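Local coordinates for sensor protein kinase HptS (Staphylococcus aureus, PDB 6LKG) that probably serves as a membrane sensor histidine kinase, whose sensor region, here complexed with an ABC-transporter component, would control phosphorylation of a response-regulator partner, at residues D[64-69]-D[98-103]; D[13-18]-D[157-162]; D[127-132]-D[145-150]; D[57-62]-D[106-111]. All coordinates share one frame; numbering follows the deposited sequence.

Contact 1: residues D[64-69]-D[98-103]; sequences ELSGPN and TYMLKI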
loop_
_atom_site.group_PDB
_atom_site.type_symbol
_atom_site.label_atom_id
_atom_site.label_comp_id
_atom_site.label_asym_id
_atom_site.label_seq_id
_atom_site.Cartn_x
_atom_site.Cartn_y
_atom_site.Cartn_z
ATOM N N GLU D 64 10.237 -16.321 -6.431
ATOM C CA GLU D 64 10.813 -15.568 -7.540
ATOM C C GLU D 64 12.005 -16.361 -8.054
ATOM O O GLU D 64 13.027 -16.462 -7.369
ATOM C CB GLU D 64 11.236 -14.162 -7.110
ATOM C CG GLU D 64 10.082 -13.202 -6.870
ATOM C CD GLU D 64 10.547 -11.800 -6.514
ATOM O OE1 GLU D 64 11.759 -11.611 -6.264
ATOM O OE2 GLU D 64 9.700 -10.885 -6.479
ATOM N N LEU D 65 11.867 -16.941 -9.241
ATOM C CA LEU D 65 12.939 -17.688 -9.889
ATOM C C LEU D 65 13.452 -16.834 -11.039
ATOM O O LEU D 65 12.767 -16.676 -12.055
ATOM C CB LEU D 65 12.444 -19.048 -10.375
ATOM C CG LEU D 65 13.495 -19.991 -10.960
ATOM C CD1 LEU D 65 14.539 -20.357 -9.914
ATOM C CD2 LEU D 65 12.832 -21.239 -11.519
ATOM N N SER D 66 14.651 -16.280 -10.877
ATOM C CA SER D 66 15.181 -15.299 -11.811
ATOM C C SER D 66 16.491 -15.784 -12.410
ATOM O O SER D 66 17.307 -16.414 -11.729
ATOM C CB SER D 66 15.402 -13.948 -11.124
ATOM O OG SER D 66 16.298 -14.078 -10.033
ATOM N N GLY D 67 16.678 -15.486 -13.689
ATOM C CA GLY D 67 17.904 -15.789 -14.381
ATOM C C GLY D 67 17.890 -15.184 -15.767
ATOM O O GLY D 67 17.139 -14.246 -16.053
ATOM N N PRO D 68 18.718 -15.718 -16.663
ATOM C CA PRO D 68 18.687 -15.250 -18.053
ATOM C C PRO D 68 17.368 -15.615 -18.714
ATOM O O PRO D 68 16.959 -16.779 -18.711
ATOM C CB PRO D 68 19.866 -15.985 -18.707
ATOM C CG PRO D 68 20.713 -16.462 -17.575
ATOM C CD PRO D 68 19.770 -16.723 -16.443
ATOM N N ASN D 69 16.685 -14.600 -19.244
ATOM C CA ASN D 69 15.439 -14.710 -19.992
ATOM C C ASN D 69 14.226 -15.005 -19.112
ATOM O O ASN D 69 13.117 -15.138 -19.648
ATOM C CB ASN D 69 15.538 -15.772 -21.098
ATOM C CG ASN D 69 16.320 -15.280 -22.306
ATOM O OD1 ASN D 69 17.488 -15.637 -22.483
ATOM N ND2 ASN D 69 15.699 -14.439 -23.120
ATOM N N THR D 98 22.708 -20.790 -13.984
ATOM C CA THR D 98 22.286 -20.730 -12.595
ATOM C C THR D 98 21.114 -19.765 -12.470
ATOM O O THR D 98 21.056 -18.740 -13.158
ATOM C CB THR D 98 23.454 -20.290 -11.707
ATOM O OG1 THR D 98 24.435 -21.334 -11.659
ATOM C CG2 THR D 98 22.990 -19.983 -10.286
ATOM N N TYR D 99 20.174 -20.102 -11.592
ATOM C CA TYR D 99 18.999 -19.284 -11.343
ATOM C C TYR D 99 18.868 -19.071 -9.843
ATOM O O TYR D 99 19.072 -20.000 -9.057
ATOM C CB TYR D 99 17.728 -19.948 -11.898
ATOM C CG TYR D 99 17.593 -19.882 -13.405
ATOM C CD1 TYR D 99 18.300 -20.752 -14.226
ATOM C CD2 TYR D 99 16.737 -18.969 -14.006
ATOM C CE1 TYR D 99 18.174 -20.700 -15.604
ATOM C CE2 TYR D 99 16.605 -18.909 -15.383
ATOM C CZ TYR D 99 17.325 -19.777 -16.176
ATOM O OH TYR D 99 17.193 -19.723 -17.544
ATOM N N MET D 100 18.531 -17.847 -9.451
ATOM C CA MET D 100 18.323 -17.522 -8.049
ATOM C C MET D 100 16.861 -17.745 -7.688
ATOM O O MET D 100 15.963 -17.273 -8.393
ATOM C CB MET D 100 18.719 -16.075 -7.754
ATOM C CG MET D 100 18.494 -15.672 -6.304
ATOM S SD MET D 100 19.216 -14.077 -5.888
ATOM C CE MET D 100 18.349 -13.015 -7.040
ATOM N N LEU D 101 16.626 -18.469 -6.599
ATOM C CA LEU D 101 15.284 -18.694 -6.084
ATOM C C LEU D 101 15.134 -17.958 -4.759
ATOM O O LEU D 101 15.876 -18.227 -3.808
ATOM C CB LEU D 101 14.997 -20.185 -5.908
ATOM C CG LEU D 101 13.627 -20.504 -5.304
ATOM C CD1 LEU D 101 12.515 -20.063 -6.246
ATOM C CD2 LEU D 101 13.504 -21.983 -4.982
ATOM N N LYS D 102 14.182 -17.033 -4.705
ATOM C CA LYS D 102 13.807 -16.344 -3.479
ATOM C C LYS D 102 12.394 -16.750 -3.088
ATOM O O LYS D 102 11.506 -16.837 -3.942
ATOM C CB LYS D 102 13.875 -14.823 -3.643
ATOM C CG LYS D 102 15.275 -14.234 -3.640
ATOM C CD LYS D 102 15.217 -12.729 -3.862
ATOM C CE LYS D 102 16.605 -12.114 -3.921
ATOM N NZ LYS D 102 17.328 -12.261 -2.629
ATOM N N ILE D 103 12.190 -17.000 -1.798
ATOM C CA ILE D 103 10.878 -17.333 -1.258
ATOM C C ILE D 103 10.515 -16.258 -0.246
ATOM O O ILE D 103 11.254 -16.034 0.722
ATOM C CB ILE D 103 10.859 -18.722 -0.601
ATOM C CG1 ILE D 103 11.281 -19.801 -1.599
ATOM C CG2 ILE D 103 9.469 -19.025 -0.062
ATOM C CD1 ILE D 103 10.335 -19.979 -2.744
#
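L65 swings CG away from its backbone N (chi1 -175°), while Y99 keeps CG beside its own (chi1 -75°), and the two side chains meet at about a right angle, L65 CD1 packing 3.8 Å from Y99 CB. The same leucine methyl is 4.0 Å from L101 CB, so one branch of L65 bridges two residues of the opposing strand. The Y99 ring reaches the end of strand 60-67, its CD2 atom 3.4 Å from G67 CA, where no side chain stands in the way. P68 then lies over one face of that ring, displaced toward the rim, with CD 4.2 Å from the ring centroid: a CH-pi contact. The phenol oxygen has its hydrogen-bond partner in N96.

The strands run antiparallel, 156° between their directions, and are joined by two pairs of backbone hydrogen bonds. E64 and K102 exchange N-H and C=O, with E64 N to K102 O at 2.8 Å, and S66 and M100 do likewise, with S66 N to M100 O at 3.0 Å. Between them L65 and L101 form a non-hydrogen-bonded pair facing the buried side. The other face carries E64, S66, M100 and K102; there M100, bent at its thioether, brings CE to 3.8 Å from S66 OG, while E64 OE1 and K102 NZ stay 6.7 Å apart, too far for an ion pair. Strands 60-67 and 98-107 are the central pair of a four-stranded antiparallel sheet in order 2-1-4-3, consistent with the PAS-like sheets of Cache-type extracellular sensor domains.

Contact 2: residues D[13-18]-D[157-162]; sequences SLHHTE and VKLNHA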
loop_
_atom_site.group_PDB
_atom_site.type_symbol
_atom_site.label_atom_id
_atom_site.label_comp_id
_atom_site.label_asym_id
_atom_site.label_seq_id
_atom_site.Cartn_x
_atom_site.Cartn_y
_atom_site.Cartn_z
ATOM N N SER D 13 5.054 -23.410 13.215
ATOM C CA SER D 13 4.555 -23.290 11.849
ATOM C C SER D 13 5.632 -22.758 10.910
ATOM O O SER D 13 5.779 -23.249 9.784
ATOM C CB SER D 13 3.324 -22.385 11.820
ATOM O OG SER D 13 2.765 -22.321 10.519
ATOM N N LEU D 14 6.398 -21.762 11.358
ATOM C CA LEU D 14 7.456 -21.211 10.515
ATOM C C LEU D 14 8.566 -22.229 10.293
ATOM O O LEU D 14 9.111 -22.330 9.188
ATOM C CB LEU D 14 8.005 -19.928 11.136
ATOM C CG LEU D 14 7.047 -18.734 11.121
ATOM C CD1 LEU D 14 7.607 -17.581 11.941
ATOM C CD2 LEU D 14 6.754 -18.293 9.694
ATOM N N HIS D 15 8.909 -22.999 11.330
ATOM C CA HIS D 15 9.927 -24.036 11.183
ATOM C C HIS D 15 9.480 -25.101 10.191
ATOM O O HIS D 15 10.286 -25.594 9.393
ATOM C CB HIS D 15 10.235 -24.663 12.541
ATOM C CG HIS D 15 10.960 -23.748 13.478
ATOM N ND1 HIS D 15 11.245 -24.094 14.782
ATOM C CD2 HIS D 15 11.456 -22.501 13.301
ATOM C CE1 HIS D 15 11.887 -23.098 15.368
ATOM N NE2 HIS D 15 12.028 -22.120 14.492
ATOM N N HIS D 16 8.201 -25.477 10.234
ATOM C CA HIS D 16 7.678 -26.454 9.284
ATOM C C HIS D 16 7.741 -25.933 7.855
ATOM O O HIS D 16 8.139 -26.660 6.938
ATOM C CB HIS D 16 6.242 -26.823 9.649
ATOM C CG HIS D 16 5.584 -27.725 8.654
ATOM N ND1 HIS D 16 4.760 -27.242 7.663
ATOM C CD2 HIS D 16 5.643 -29.067 8.476
ATOM C CE1 HIS D 16 4.323 -28.246 6.927
ATOM N NE2 HIS D 16 4.846 -29.365 7.397
ATOM N N THR D 17 7.344 -24.676 7.644
ATOM C CA THR D 17 7.411 -24.101 6.305
ATOM C C THR D 17 8.845 -24.063 5.795
ATOM O O THR D 17 9.114 -24.425 4.643
ATOM C CB THR D 17 6.807 -22.696 6.302
ATOM O OG1 THR D 17 5.389 -22.780 6.498
ATOM C CG2 THR D 17 7.094 -21.991 4.980
ATOM N N GLU D 18 9.781 -23.648 6.648
ATOM C CA GLU D 18 11.171 -23.550 6.222
ATOM C C GLU D 18 11.763 -24.928 5.958
ATOM O O GLU D 18 12.575 -25.096 5.040
ATOM C CB GLU D 18 11.988 -22.797 7.272
ATOM C CG GLU D 18 13.260 -22.186 6.721
ATOM C CD GLU D 18 14.430 -23.144 6.750
ATOM O OE1 GLU D 18 14.376 -24.137 7.507
ATOM O OE2 GLU D 18 15.414 -22.887 6.026
ATOM N N VAL D 157 11.094 -15.440 20.462
ATOM C CA VAL D 157 11.779 -16.717 20.305
ATOM C C VAL D 157 12.645 -16.644 19.055
ATOM O O VAL D 157 12.368 -15.875 18.131
ATOM C CB VAL D 157 10.783 -17.900 20.230
ATOM C CG1 VAL D 157 10.134 -17.970 18.857
ATOM C CG2 VAL D 157 11.477 -19.211 20.580
ATOM N N LYS D 158 13.703 -17.450 19.030
ATOM C CA LYS D 158 14.603 -17.483 17.888
ATOM C C LYS D 158 14.137 -18.532 16.890
ATOM O O LYS D 158 13.731 -19.632 17.270
ATOM C CB LYS D 158 16.037 -17.794 18.318
ATOM C CG LYS D 158 17.048 -17.638 17.188
ATOM C CD LYS D 158 18.423 -18.182 17.548
ATOM C CE LYS D 158 19.288 -18.316 16.299
ATOM N NZ LYS D 158 18.856 -19.441 15.421
ATOM N N LEU D 159 14.194 -18.180 15.609
ATOM C CA LEU D 159 13.866 -19.106 14.536
ATOM C C LEU D 159 15.096 -19.927 14.167
ATOM O O LEU D 159 16.235 -19.475 14.316
ATOM C CB LEU D 159 13.337 -18.355 13.312
ATOM C CG LEU D 159 12.177 -17.393 13.585
ATOM C CD1 LEU D 159 11.742 -16.686 12.312
ATOM C CD2 LEU D 159 11.005 -18.132 14.217
ATOM N N ASN D 160 14.855 -21.145 13.675
ATOM C CA ASN D 160 15.950 -22.100 13.508
ATOM C C ASN D 160 16.822 -21.765 12.307
ATOM O O ASN D 160 18.042 -21.961 12.348
ATOM C CB ASN D 160 15.397 -23.517 13.355
ATOM C CG ASN D 160 14.830 -24.063 14.641
ATOM O OD1 ASN D 160 15.065 -23.515 15.716
ATOM N ND2 ASN D 160 14.085 -25.159 14.541
ATOM N N HIS D 161 16.222 -21.261 11.230
ATOM C CA HIS D 161 16.924 -21.159 9.956
ATOM C C HIS D 161 17.898 -19.993 9.871
ATOM O O HIS D 161 18.712 -19.965 8.942
ATOM C CB HIS D 161 15.916 -21.049 8.813
ATOM C CG HIS D 161 15.147 -19.765 8.806
ATOM N ND1 HIS D 161 14.143 -19.494 9.711
ATOM C CD2 HIS D 161 15.229 -18.681 7.999
ATOM C CE1 HIS D 161 13.643 -18.296 9.465
ATOM N NE2 HIS D 161 14.285 -17.782 8.430
ATOM N N ALA D 162 17.849 -19.038 10.794
ATOM C CA ALA D 162 18.719 -17.873 10.712
ATOM C C ALA D 162 18.806 -17.227 12.087
ATOM O O ALA D 162 18.137 -17.645 13.036
ATOM C CB ALA D 162 18.216 -16.880 9.661
#
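The N160 side chain lies across the H15 imidazole, and can be traced outward along it. Its CB stands over the ring face, 4.0 Å from the centroid, as a CH-pi contact. CG comes next, 3.2 Å from H15 CE1, and OD1 is equally near that same carbon. At the tip ND2 reaches 3.0 Å from H15 ND1, but it sits above the ring, and the angle is too poor for a hydrogen bond. Amide and imidazole planes are 26° apart, so the pair is a stack of two flat groups. The ring's edge is used too: L159 CA lies in its plane, 3.5 Å from H15 NE2.

One turn of helix further on, E18 brings its carboxylate up to H161 CB. Carboxylate and ring planes differ by 18°, and the closest approach is E18 CD to H161 CB at 3.3 Å. Bending at chi2 (-87°) turns the E18 carboxylate toward that histidine, whose NE2 is hydrogen-bonded to Y85 OH. Deeper in, L14 CD1 and L159 CD2 pack obliquely.

The partner loop is shaped from within, K158 NZ donating to L159 O at 2.8 Å and also to A162 O. These residues form the connection from strand 153-158 to strand 164-170, two neighbours in the second sheet. Their docking on the long helix 3-27 is consistent with the layout of Cache-type sensor domains, in which an N-terminal helix runs alongside the sheets.

Contact 3: residues D[127-132]-D[145-150]; sequences QYDNIL and YRPQQF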
loop_
_atom_site.group_PDB
_atom_site.type_symbol
_atom_site.label_atom_id
_atom_site.label_comp_id
_atom_site.label_asym_id
_atom_site.label_seq_id
_atom_site.Cartn_x
_atom_site.Cartn_y
_atom_site.Cartn_z
ATOM N N GLN D 127 19.779 -10.024 14.360
ATOM C CA GLN D 127 20.562 -9.720 15.552
ATOM C C GLN D 127 21.012 -8.266 15.610
ATOM O O GLN D 127 21.492 -7.827 16.661
ATOM C CB GLN D 127 21.778 -10.646 15.636
ATOM C CG GLN D 127 22.841 -10.388 14.585
ATOM C CD GLN D 127 22.654 -11.236 13.343
ATOM O OE1 GLN D 127 21.547 -11.349 12.814
ATOM N NE2 GLN D 127 23.737 -11.844 12.874
ATOM N N TYR D 128 20.871 -7.513 14.519
ATOM C CA TYR D 128 21.188 -6.091 14.500
ATOM C C TYR D 128 19.937 -5.224 14.571
ATOM O O TYR D 128 19.996 -4.033 14.251
ATOM C CB TYR D 128 22.003 -5.751 13.251
ATOM C CG TYR D 128 23.219 -6.630 13.070
ATOM C CD1 TYR D 128 24.331 -6.483 13.887
ATOM C CD2 TYR D 128 23.251 -7.610 12.088
ATOM C CE1 TYR D 128 25.443 -7.286 13.730
ATOM C CE2 TYR D 128 24.361 -8.419 11.924
ATOM C CZ TYR D 128 25.453 -8.252 12.747
ATOM O OH TYR D 128 26.560 -9.054 12.588
ATOM N N ASP D 129 18.809 -5.809 14.979
ATOM C CA ASP D 129 17.531 -5.131 15.174
ATOM C C ASP D 129 16.919 -4.631 13.869
ATOM O O ASP D 129 16.006 -3.800 13.892
ATOM C CB ASP D 129 17.656 -3.972 16.172
ATOM C CG ASP D 129 17.989 -4.448 17.574
ATOM O OD1 ASP D 129 17.638 -5.597 17.913
ATOM O OD2 ASP D 129 18.599 -3.671 18.337
ATOM N N ASN D 130 17.390 -5.130 12.728
ATOM C CA ASN D 130 16.739 -4.837 11.457
ATOM C C ASN D 130 15.384 -5.527 11.398
ATOM O O ASN D 130 15.274 -6.722 11.692
ATOM C CB ASN D 130 17.607 -5.300 10.289
ATOM C CG ASN D 130 18.899 -4.523 10.175
ATOM O OD1 ASN D 130 18.902 -3.293 10.202
ATOM N ND2 ASN D 130 20.008 -5.240 10.049
ATOM N N ILE D 131 14.351 -4.782 11.018
ATOM C CA ILE D 131 13.015 -5.352 10.896
ATOM C C ILE D 131 12.934 -6.124 9.586
ATOM O O ILE D 131 13.083 -5.550 8.502
ATOM C CB ILE D 131 11.935 -4.265 10.965
ATOM C CG1 ILE D 131 11.958 -3.578 12.332
ATOM C CG2 ILE D 131 10.564 -4.866 10.693
ATOM C CD1 ILE D 131 11.042 -2.379 12.430
ATOM N N LEU D 132 12.705 -7.432 9.683
ATOM C CA LEU D 132 12.593 -8.278 8.504
ATOM C C LEU D 132 11.153 -8.629 8.165
ATOM O O LEU D 132 10.879 -9.017 7.024
ATOM C CB LEU D 132 13.403 -9.564 8.701
ATOM C CG LEU D 132 14.859 -9.335 9.118
ATOM C CD1 LEU D 132 15.542 -10.652 9.427
ATOM C CD2 LEU D 132 15.620 -8.575 8.042
ATOM N N TYR D 145 14.162 -1.867 14.825
ATOM C CA TYR D 145 13.270 -2.029 15.964
ATOM C C TYR D 145 14.075 -1.722 17.221
ATOM O O TYR D 145 15.070 -2.400 17.499
ATOM C CB TYR D 145 12.681 -3.438 16.038
ATOM C CG TYR D 145 11.802 -3.650 17.256
ATOM C CD1 TYR D 145 10.619 -2.938 17.403
ATOM C CD2 TYR D 145 12.150 -4.553 18.253
ATOM C CE1 TYR D 145 9.802 -3.117 18.503
ATOM C CE2 TYR D 145 11.338 -4.741 19.362
ATOM C CZ TYR D 145 10.164 -4.019 19.479
ATOM O OH TYR D 145 9.346 -4.192 20.575
ATOM N N ARG D 146 13.634 -0.751 17.983
ATOM C CA ARG D 146 14.329 -0.382 19.176
ATOM C C ARG D 146 13.537 -0.780 20.397
ATOM O O ARG D 146 12.564 -0.145 20.742
ATOM C CB ARG D 146 14.582 1.107 19.156
ATOM C CG ARG D 146 15.724 1.488 18.248
ATOM C CD ARG D 146 16.905 0.521 18.341
ATOM N NE ARG D 146 17.969 0.949 17.449
ATOM C CZ ARG D 146 18.927 0.179 16.975
ATOM N NH1 ARG D 146 18.990 -1.074 17.306
ATOM N NH2 ARG D 146 19.830 0.684 16.181
ATOM N N PRO D 147 13.912 -1.868 21.009
ATOM C CA PRO D 147 13.107 -2.442 22.078
ATOM C C PRO D 147 12.958 -1.482 23.237
ATOM O O PRO D 147 11.896 -1.358 23.821
ATOM C CB PRO D 147 13.911 -3.664 22.495
ATOM C CG PRO D 147 15.266 -3.459 21.944
ATOM C CD PRO D 147 15.093 -2.672 20.707
ATOM N N GLN D 148 14.030 -0.770 23.525
ATOM C CA GLN D 148 14.099 0.095 24.672
ATOM C C GLN D 148 13.043 1.155 24.507
ATOM O O GLN D 148 12.764 1.852 25.442
ATOM C CB GLN D 148 15.481 0.713 24.784
ATOM C CG GLN D 148 16.540 -0.271 25.251
ATOM C CD GLN D 148 17.963 0.304 25.306
ATOM O OE1 GLN D 148 18.300 1.256 24.604
ATOM N NE2 GLN D 148 18.793 -0.291 26.144
ATOM N N GLN D 149 12.432 1.267 23.341
ATOM C CA GLN D 149 11.518 2.373 23.091
ATOM C C GLN D 149 10.049 2.092 23.232
ATOM O O GLN D 149 9.236 3.005 23.174
ATOM C CB GLN D 149 11.760 2.972 21.722
ATOM C CG GLN D 149 13.199 3.358 21.489
ATOM C CD GLN D 149 13.317 4.717 20.872
ATOM O OE1 GLN D 149 12.537 5.604 21.177
ATOM N NE2 GLN D 149 14.298 4.888 19.997
ATOM N N PHE D 150 9.697 0.839 23.425
ATOM C CA PHE D 150 8.299 0.506 23.617
ATOM C C PHE D 150 7.907 -0.268 24.841
ATOM O O PHE D 150 8.634 -1.090 25.344
ATOM C CB PHE D 150 7.763 -0.193 22.413
ATOM C CG PHE D 150 8.058 0.504 21.133
ATOM C CD1 PHE D 150 9.261 0.294 20.497
ATOM C CD2 PHE D 150 7.130 1.346 20.559
ATOM C CE1 PHE D 150 9.534 0.907 19.304
ATOM C CE2 PHE D 150 7.390 1.960 19.364
ATOM C CZ PHE D 150 8.596 1.740 18.741
HETATM O O HOH W 1 21.779 -1.810 15.541
#
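D129 OD2 and R146 NH1 form a salt bridge at 2.8 Å, the carboxylate oxygen lying at the edge of the guanidinium, in its plane. The two flat groups stand 81° apart, so one oxygen meets one nitrogen instead of forming a paired, two-bond fork. That oxygen also forms a salt bridge with K28 of the ABC transporter chain, so D129 answers two cations and is probably held as the anion. A water next to the guanidinium, 3.2 Å from R146 NH2 and 3.1 Å from Y128 O, links the arginine to the backbone of the facing loop. The main chains are tied by Y145 N to D129 O, 2.8 Å and nearly straight.

D129 has a positive phi of 67°, at the bend of the tight connection between strands 121-126 and 131-134. D126 starts this bend with an Asx turn, its OD1 accepting Y128 N as well as N130 N. The hairpin belongs to the second antiparallel sheet, and its loop faces the transporter partner, where Y128 packs on H26 of that chain and R146 on I29.

Inward from the charges, D129 CB lies 3.3 Å from Y145 O, a buried carbonyl for which the model offers no partner. Next to it I131 CG1 touches Y145 CB at 3.8 Å, the side chains crossing at a slant. Because chi1 of Y145 (177°) sets CG opposite the backbone N, the tyrosine ring leads away from I131 and packs among L123, V125, I167 and F139.

Contact 4: residues D[57-62]-D[106-111]; sequences QPATLY and ANTPRL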
loop_
_atom_site.group_PDB
_atom_site.type_symbol
_atom_site.label_atom_id
_atom_site.label_comp_id
_atom_site.label_asym_id
_atom_site.label_seq_id
_atom_site.Cartn_x
_atom_site.Cartn_y
_atom_site.Cartn_z
ATOM N N GLN D 57 2.445 -26.256 2.626
ATOM C CA GLN D 57 2.599 -25.501 3.857
ATOM C C GLN D 57 1.484 -24.468 3.963
ATOM O O GLN D 57 0.875 -24.099 2.953
ATOM C CB GLN D 57 3.981 -24.836 3.911
ATOM C CG GLN D 57 4.300 -24.008 2.701
ATOM C CD GLN D 57 3.782 -22.606 2.853
ATOM O OE1 GLN D 57 3.997 -21.972 3.883
ATOM N NE2 GLN D 57 3.083 -22.116 1.840
ATOM N N PRO D 58 1.175 -23.991 5.183
ATOM C CA PRO D 58 0.049 -23.057 5.351
ATOM C C PRO D 58 0.307 -21.608 4.947
ATOM O O PRO D 58 -0.629 -20.915 4.534
ATOM C CB PRO D 58 -0.248 -23.154 6.852
ATOM C CG PRO D 58 1.070 -23.459 7.459
ATOM C CD PRO D 58 1.780 -24.355 6.478
ATOM N N ALA D 59 1.541 -21.124 5.076
ATOM C CA ALA D 59 1.802 -19.699 4.908
ATOM C C ALA D 59 1.573 -19.247 3.466
ATOM O O ALA D 59 1.626 -20.035 2.517
ATOM C CB ALA D 59 3.231 -19.358 5.335
ATOM N N THR D 60 1.299 -17.951 3.318
ATOM C CA THR D 60 1.180 -17.320 2.005
ATOM C C THR D 60 2.583 -17.023 1.496
ATOM O O THR D 60 3.236 -16.081 1.948
ATOM C CB THR D 60 0.348 -16.044 2.088
ATOM O OG1 THR D 60 -0.942 -16.342 2.636
ATOM C CG2 THR D 60 0.175 -15.427 0.705
ATOM N N LEU D 61 3.054 -17.833 0.554
ATOM C CA LEU D 61 4.410 -17.727 0.047
ATOM C C LEU D 61 4.399 -17.305 -1.414
ATOM O O LEU D 61 3.512 -17.683 -2.183
ATOM C CB LEU D 61 5.172 -19.049 0.183
ATOM C CG LEU D 61 5.415 -19.613 1.581
ATOM C CD1 LEU D 61 6.291 -20.855 1.487
ATOM C CD2 LEU D 61 6.047 -18.570 2.484
ATOM N N TYR D 62 5.402 -16.515 -1.786
ATOM C CA TYR D 62 5.609 -16.114 -3.167
ATOM C C TYR D 62 7.042 -16.440 -3.553
ATOM O O TYR D 62 7.977 -16.072 -2.836
ATOM C CB TYR D 62 5.325 -14.622 -3.365
ATOM C CG TYR D 62 3.879 -14.254 -3.129
ATOM C CD1 TYR D 62 2.904 -14.540 -4.076
ATOM C CD2 TYR D 62 3.490 -13.616 -1.960
ATOM C CE1 TYR D 62 1.579 -14.207 -3.861
ATOM C CE2 TYR D 62 2.169 -13.277 -1.738
ATOM C CZ TYR D 62 1.218 -13.574 -2.690
ATOM O OH TYR D 62 -0.095 -13.238 -2.467
ATOM N N ALA D 106 4.350 -13.412 2.712
ATOM C CA ALA D 106 3.546 -12.210 2.892
ATOM C C ALA D 106 2.779 -12.253 4.204
ATOM O O ALA D 106 2.580 -11.212 4.840
ATOM C CB ALA D 106 2.582 -12.036 1.718
ATOM N N ASN D 107 2.368 -13.444 4.625
ATOM C CA ASN D 107 1.662 -13.647 5.882
ATOM C C ASN D 107 1.583 -15.148 6.122
ATOM O O ASN D 107 1.981 -15.955 5.278
ATOM C CB ASN D 107 0.264 -13.018 5.853
ATOM C CG ASN D 107 -0.597 -13.555 4.723
ATOM O OD1 ASN D 107 -1.064 -14.694 4.768
ATOM N ND2 ASN D 107 -0.812 -12.734 3.701
ATOM N N THR D 108 1.065 -15.511 7.289
ATOM C CA THR D 108 0.713 -16.884 7.602
ATOM C C THR D 108 -0.593 -16.866 8.385
ATOM O O THR D 108 -0.880 -15.887 9.085
ATOM C CB THR D 108 1.829 -17.595 8.393
ATOM O OG1 THR D 108 1.710 -19.015 8.233
ATOM C CG2 THR D 108 1.773 -17.247 9.869
ATOM N N PRO D 109 -1.421 -17.906 8.246
ATOM C CA PRO D 109 -2.717 -17.901 8.952
ATOM C C PRO D 109 -2.606 -17.717 10.457
ATOM O O PRO D 109 -3.480 -17.080 11.060
ATOM C CB PRO D 109 -3.312 -19.266 8.586
ATOM C CG PRO D 109 -2.714 -19.584 7.264
ATOM C CD PRO D 109 -1.310 -19.038 7.310
ATOM N N ARG D 110 -1.558 -18.254 11.085
ATOM C CA ARG D 110 -1.439 -18.125 12.534
ATOM C C ARG D 110 -1.224 -16.674 12.944
ATOM O O ARG D 110 -1.843 -16.195 13.901
ATOM C CB ARG D 110 -0.297 -19.001 13.050
ATOM C CG ARG D 110 -0.684 -20.448 13.338
ATOM C CD ARG D 110 -1.363 -20.597 14.699
ATOM N NE ARG D 110 -2.726 -20.070 14.697
ATOM C CZ ARG D 110 -3.382 -19.684 15.787
ATOM N NH1 ARG D 110 -2.803 -19.769 16.977
ATOM N NH2 ARG D 110 -4.618 -19.216 15.688
ATOM N N LEU D 111 -0.349 -15.960 12.234
ATOM C CA LEU D 111 -0.094 -14.563 12.567
ATOM C C LEU D 111 -1.272 -13.675 12.185
ATOM O O LEU D 111 -1.596 -12.722 12.904
ATOM C CB LEU D 111 1.184 -14.092 11.879
ATOM C CG LEU D 111 2.464 -14.755 12.390
ATOM C CD1 LEU D 111 3.684 -14.201 11.667
ATOM C CD2 LEU D 111 2.600 -14.598 13.899
#
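T60 and N107 approach each other at a slant, and T60 OG1 donates to N107 OD1 at 2.7 Å. The hydroxyl oxygen stands 38° out of the amide carbonyl plane, so it comes from above and not onto a lone pair. N107 adopts the less common placement of CG between backbone N and carbonyl carbon (chi1 58°), which folds the amide back over the neighbouring strand. Backbone bonds flank this pair: T60 N to N107 O at 2.9 Å and A106 N to T60 O at 3.0 Å. The N107 N-H, by contrast, is buried with no partner in the model.

To one side of T60, Y62 presents its ring edge to A106, with CE2 3.7 Å from A106 CB, and the methyl lies in the ring plane. To the other, A59 CB packs against T108 OG1 at 3.3 Å. Beyond it the prolines meet, P109 CD lying 3.4 Å from P58 O. The bend entering the strand is braced by Q57, whose NE2 donates to A59 O at 2.6 Å.

The contact sits where strand 98-107 gives way to helix 109-118, with T108 at the N-cap position but making no side-chain capping bond. Helix 3-27 lies alongside, S13 against P58 and E9 in a salt bridge with R110, while from strand 131-134 of the second sheet Y133 OH hydrogen-bonds A106 O.

How the contacts relate
Contacts 1 and 4 are two stations on the same strand pair, 60-67 with 98-107; their centres are about 21 Å apart, and I103 CG2 packs 4.0 Å from L61 CD1 where they meet. Contact 4 also adjoins contact 2, centres about 13 Å apart: T17 OG1 of helix 3-27 probably hydrogen-bonds Q57 OE1 at 3.1 Å, and S13 OG lies 3.7 Å from P58 CG. Contacts 2 and 3 both reach the second sheet, centres about 19 Å apart, without touching. Contact 3 alone meets the ABC transporter chain, and the centre of contact 1 lies about 31 Å from that of contact 3. The kinase catalytic region is not part of this chain.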